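Side-chain contact in DNA primase (PDB 4EHS), which synthesises the short RNA primers used by DNA polymerase during replication and, through the C-terminal domain described here, binds the DnaB helicase: residues Ile104-Tyr107 with Phe108-Gln111. Residues are numbered along the deposited sequence; the frame is centred on the assembly and turned at random.
Sequences ILRY and FERQ
I104 and F108 are joined through their backbones by the first of four successive i to i+4 hydrogen bonds, which carry the α-helix through two turns. F108 N donates to I104 O, E109 to L105, R110 to R106 and Q111 to Y107; the E109 N to L105 O bond is the shortest, at 2.8 Å. Beside this ladder, the aromatic neighbours Y107 and F108 form an edge-to-face pair, their centroids 5.2 Å apart and their planes 87° from each other. Y107 CD2 stands over the centre of the F108 ring because the two side chains leave the backbone differently: Y107 CG is anti to its own N (chi1 173°), F108 CG anti to its carbonyl carbon. I104 lies alongside F108, its CG2 methyl 3.5 Å from F108 CE2. Both are apolar and buried, suiting the side of helix 96-117 that packs on helix 122-140 in this helicase-binding domain: I104 meets L139, and F108 meets A135 and I136. Tyrosine suits 107 because its ring packs against F108, Q111 and I147; its hydroxyl hydrogen-bonds E149, probably a tag residue. Glutamine offers that ring a methylene, CG 3.7 Å from Y107 CE2, and a flat amide 16° from its plane. R110's long chain folds back at chi3, laying its flat guanidinium, perpendicular to the tyrosine ring, against the backbone: Y107 CA lies 3.5 Å above the guanidinium plane, toward its rim. The long side chains of E109 and R106 suit a partly exposed flank: E109 OE2 lies 3.9 Å from L105 CG and forms a long, weak ion pair with K140, while R106 extends to hydrogen-bond the carbonyl of P28.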
ATOM      1  N   ILE A 104      -4.094  -3.092 -11.545  1.00 12.70           N
ATOM      2  CA  ILE A 104      -3.788  -1.898 -10.740  1.00 13.00           C
ATOM      3  C   ILE A 104      -4.069  -0.628 -11.512  1.00 14.68           C
ATOM      4  O   ILE A 104      -4.656   0.303 -10.923  1.00 15.44           O
ATOM      5  CB  ILE A 104      -2.351  -1.949 -10.210  1.00 13.48           C
ATOM      6  CG1 ILE A 104      -2.173  -3.167  -9.285  1.00 11.81           C
ATOM      7  CG2 ILE A 104      -2.009  -0.664  -9.406  1.00 12.97           C
ATOM      8  CD1 ILE A 104      -0.679  -3.492  -9.056  1.00 11.41           C
ATOM      9  N   LEU A 105      -3.612  -0.570 -12.769  1.00 15.83           N
ATOM     10  CA  LEU A 105      -3.900   0.589 -13.667  1.00 18.55           C
ATOM     11  C   LEU A 105      -5.392   0.868 -13.723  1.00 18.96           C
ATOM     12  O   LEU A 105      -5.819   2.032 -13.476  1.00 17.80           O
ATOM     13  CB  LEU A 105      -3.298   0.408 -15.083  1.00 18.55           C
ATOM     14  CG  LEU A 105      -3.615   1.488 -16.140  1.00 21.41           C
ATOM     15  CD1 LEU A 105      -2.886   2.781 -15.869  1.00 21.90           C
ATOM     16  CD2 LEU A 105      -3.288   1.013 -17.535  1.00 26.26           C
ATOM     17  N   ARG A 106      -6.216  -0.150 -13.982  1.00 16.56           N
ATOM     18  CA  ARG A 106      -7.666   0.028 -13.845  1.00 18.55           C
ATOM     19  C   ARG A 106      -8.199   0.615 -12.552  1.00 18.91           C
ATOM     20  O   ARG A 106      -9.048   1.538 -12.570  1.00 15.35           O
ATOM     21  CB  ARG A 106      -8.426  -1.238 -14.185  1.00 18.50           C
ATOM     22  CG  ARG A 106      -8.142  -1.492 -15.678  1.00 20.78           C
ATOM     23  CD  ARG A 106      -9.144  -2.456 -16.225  1.00 22.89           C
ATOM     24  NE  ARG A 106      -8.948  -2.677 -17.690  1.00 20.02           N
ATOM     25  CZ  ARG A 106      -9.652  -3.627 -18.318  1.00 18.96           C
ATOM     26  NH1 ARG A 106     -10.542  -4.342 -17.633  1.00 17.52           N
ATOM     27  NH2 ARG A 106      -9.454  -3.858 -19.588  1.00 19.58           N
ATOM     28  N   TYR A 107      -7.671   0.139 -11.437  1.00 16.65           N
ATOM     29  CA  TYR A 107      -8.039   0.700 -10.133  1.00 16.77           C
ATOM     30  C   TYR A 107      -7.755   2.225 -10.110  1.00 14.70           C
ATOM     31  O   TYR A 107      -8.603   3.012  -9.710  1.00 18.91           O
ATOM     32  CB  TYR A 107      -7.226  -0.007  -9.040  1.00 16.42           C
ATOM     33  CG  TYR A 107      -7.421   0.628  -7.695  1.00 17.37           C
ATOM     34  CD1 TYR A 107      -8.465   0.226  -6.852  1.00 22.12           C
ATOM     35  CD2 TYR A 107      -6.561   1.627  -7.274  1.00 18.01           C
ATOM     36  CE1 TYR A 107      -8.668   0.828  -5.610  1.00 24.81           C
ATOM     37  CE2 TYR A 107      -6.768   2.244  -6.049  1.00 20.01           C
ATOM     38  CZ  TYR A 107      -7.786   1.820  -5.214  1.00 25.71           C
ATOM     39  OH  TYR A 107      -7.941   2.467  -3.975  1.00 28.28           O
ATOM     40  N   PHE A 108      -6.586   2.627 -10.514  1.00 15.95           N
ATOM     41  CA  PHE A 108      -6.238   4.069 -10.468  1.00 15.51           C
ATOM     42  C   PHE A 108      -6.999   4.901 -11.511  1.00 18.65           C
ATOM     43  O   PHE A 108      -7.345   6.075 -11.235  1.00 17.71           O
ATOM     44  CB  PHE A 108      -4.745   4.308 -10.567  1.00 15.22           C
ATOM     45  CG  PHE A 108      -4.002   3.983  -9.302  1.00 14.08           C
ATOM     46  CD1 PHE A 108      -4.124   4.800  -8.171  1.00 13.79           C
ATOM     47  CD2 PHE A 108      -3.177   2.883  -9.229  1.00 13.84           C
ATOM     48  CE1 PHE A 108      -3.438   4.488  -6.992  1.00 15.37           C
ATOM     49  CE2 PHE A 108      -2.440   2.595  -8.067  1.00 14.09           C
ATOM     50  CZ  PHE A 108      -2.594   3.363  -6.934  1.00 15.53           C
ATOM     51  N   GLU A 109      -7.329   4.295 -12.657  1.00 17.70           N
ATOM     52  CA  GLU A 109      -8.170   5.013 -13.623  1.00 21.06           C
ATOM     53  C   GLU A 109      -9.544   5.291 -13.015  1.00 19.57           C
ATOM     54  O   GLU A 109     -10.062   6.428 -13.128  1.00 21.28           O
ATOM     55  CB  GLU A 109      -8.216   4.208 -14.951  1.00 20.87           C
ATOM     56  CG  GLU A 109      -6.929   4.340 -15.769  1.00 25.55           C
ATOM     57  CD  GLU A 109      -6.931   3.462 -17.045  1.00 29.65           C
ATOM     58  OE1 GLU A 109      -7.728   2.487 -17.077  1.00 35.23           O
ATOM     59  OE2 GLU A 109      -6.141   3.756 -17.985  1.00 36.46           O
ATOM     60  N   ARG A 110     -10.139   4.306 -12.335  1.00 18.45           N
ATOM     61  CA  ARG A 110     -11.350   4.521 -11.599  1.00 20.73           C
ATOM     62  C   ARG A 110     -11.214   5.609 -10.507  1.00 22.84           C
ATOM     63  O   ARG A 110     -12.162   6.369 -10.276  1.00 24.24           O
ATOM     64  CB  ARG A 110     -11.859   3.242 -10.934  1.00 21.15           C
ATOM     65  CG  ARG A 110     -12.410   2.219 -11.935  1.00 22.99           C
ATOM     66  CD  ARG A 110     -13.108   1.042 -11.261  1.00 23.25           C
ATOM     67  NE  ARG A 110     -12.433   0.345 -10.172  1.00 25.98           N
ATOM     68  CZ  ARG A 110     -11.520  -0.637 -10.319  1.00 23.01           C
ATOM     69  NH1 ARG A 110     -11.135  -1.028 -11.526  1.00 18.65           N
ATOM     70  NH2 ARG A 110     -11.028  -1.225  -9.232  1.00 21.11           N
ATOM     71  N   GLN A 111     -10.088   5.628  -9.803  1.00 19.57           N
ATOM     72  CA  GLN A 111      -9.859   6.651  -8.796  1.00 20.82           C
ATOM     73  C   GLN A 111      -9.969   8.045  -9.389  1.00 20.12           C
ATOM     74  O   GLN A 111     -10.500   8.929  -8.737  1.00 22.52           O
ATOM     75  CB  GLN A 111      -8.475   6.487  -8.150  1.00 21.83           C
ATOM     76  CG  GLN A 111      -8.439   5.319  -7.188  1.00 26.95           C
ATOM     77  CD  GLN A 111      -9.559   5.349  -6.189  1.00 34.74           C
ATOM     78  OE1 GLN A 111     -10.411   4.474  -6.171  1.00 44.79           O
ATOM     79  NE2 GLN A 111      -9.569   6.360  -5.350  1.00 38.21           N
TER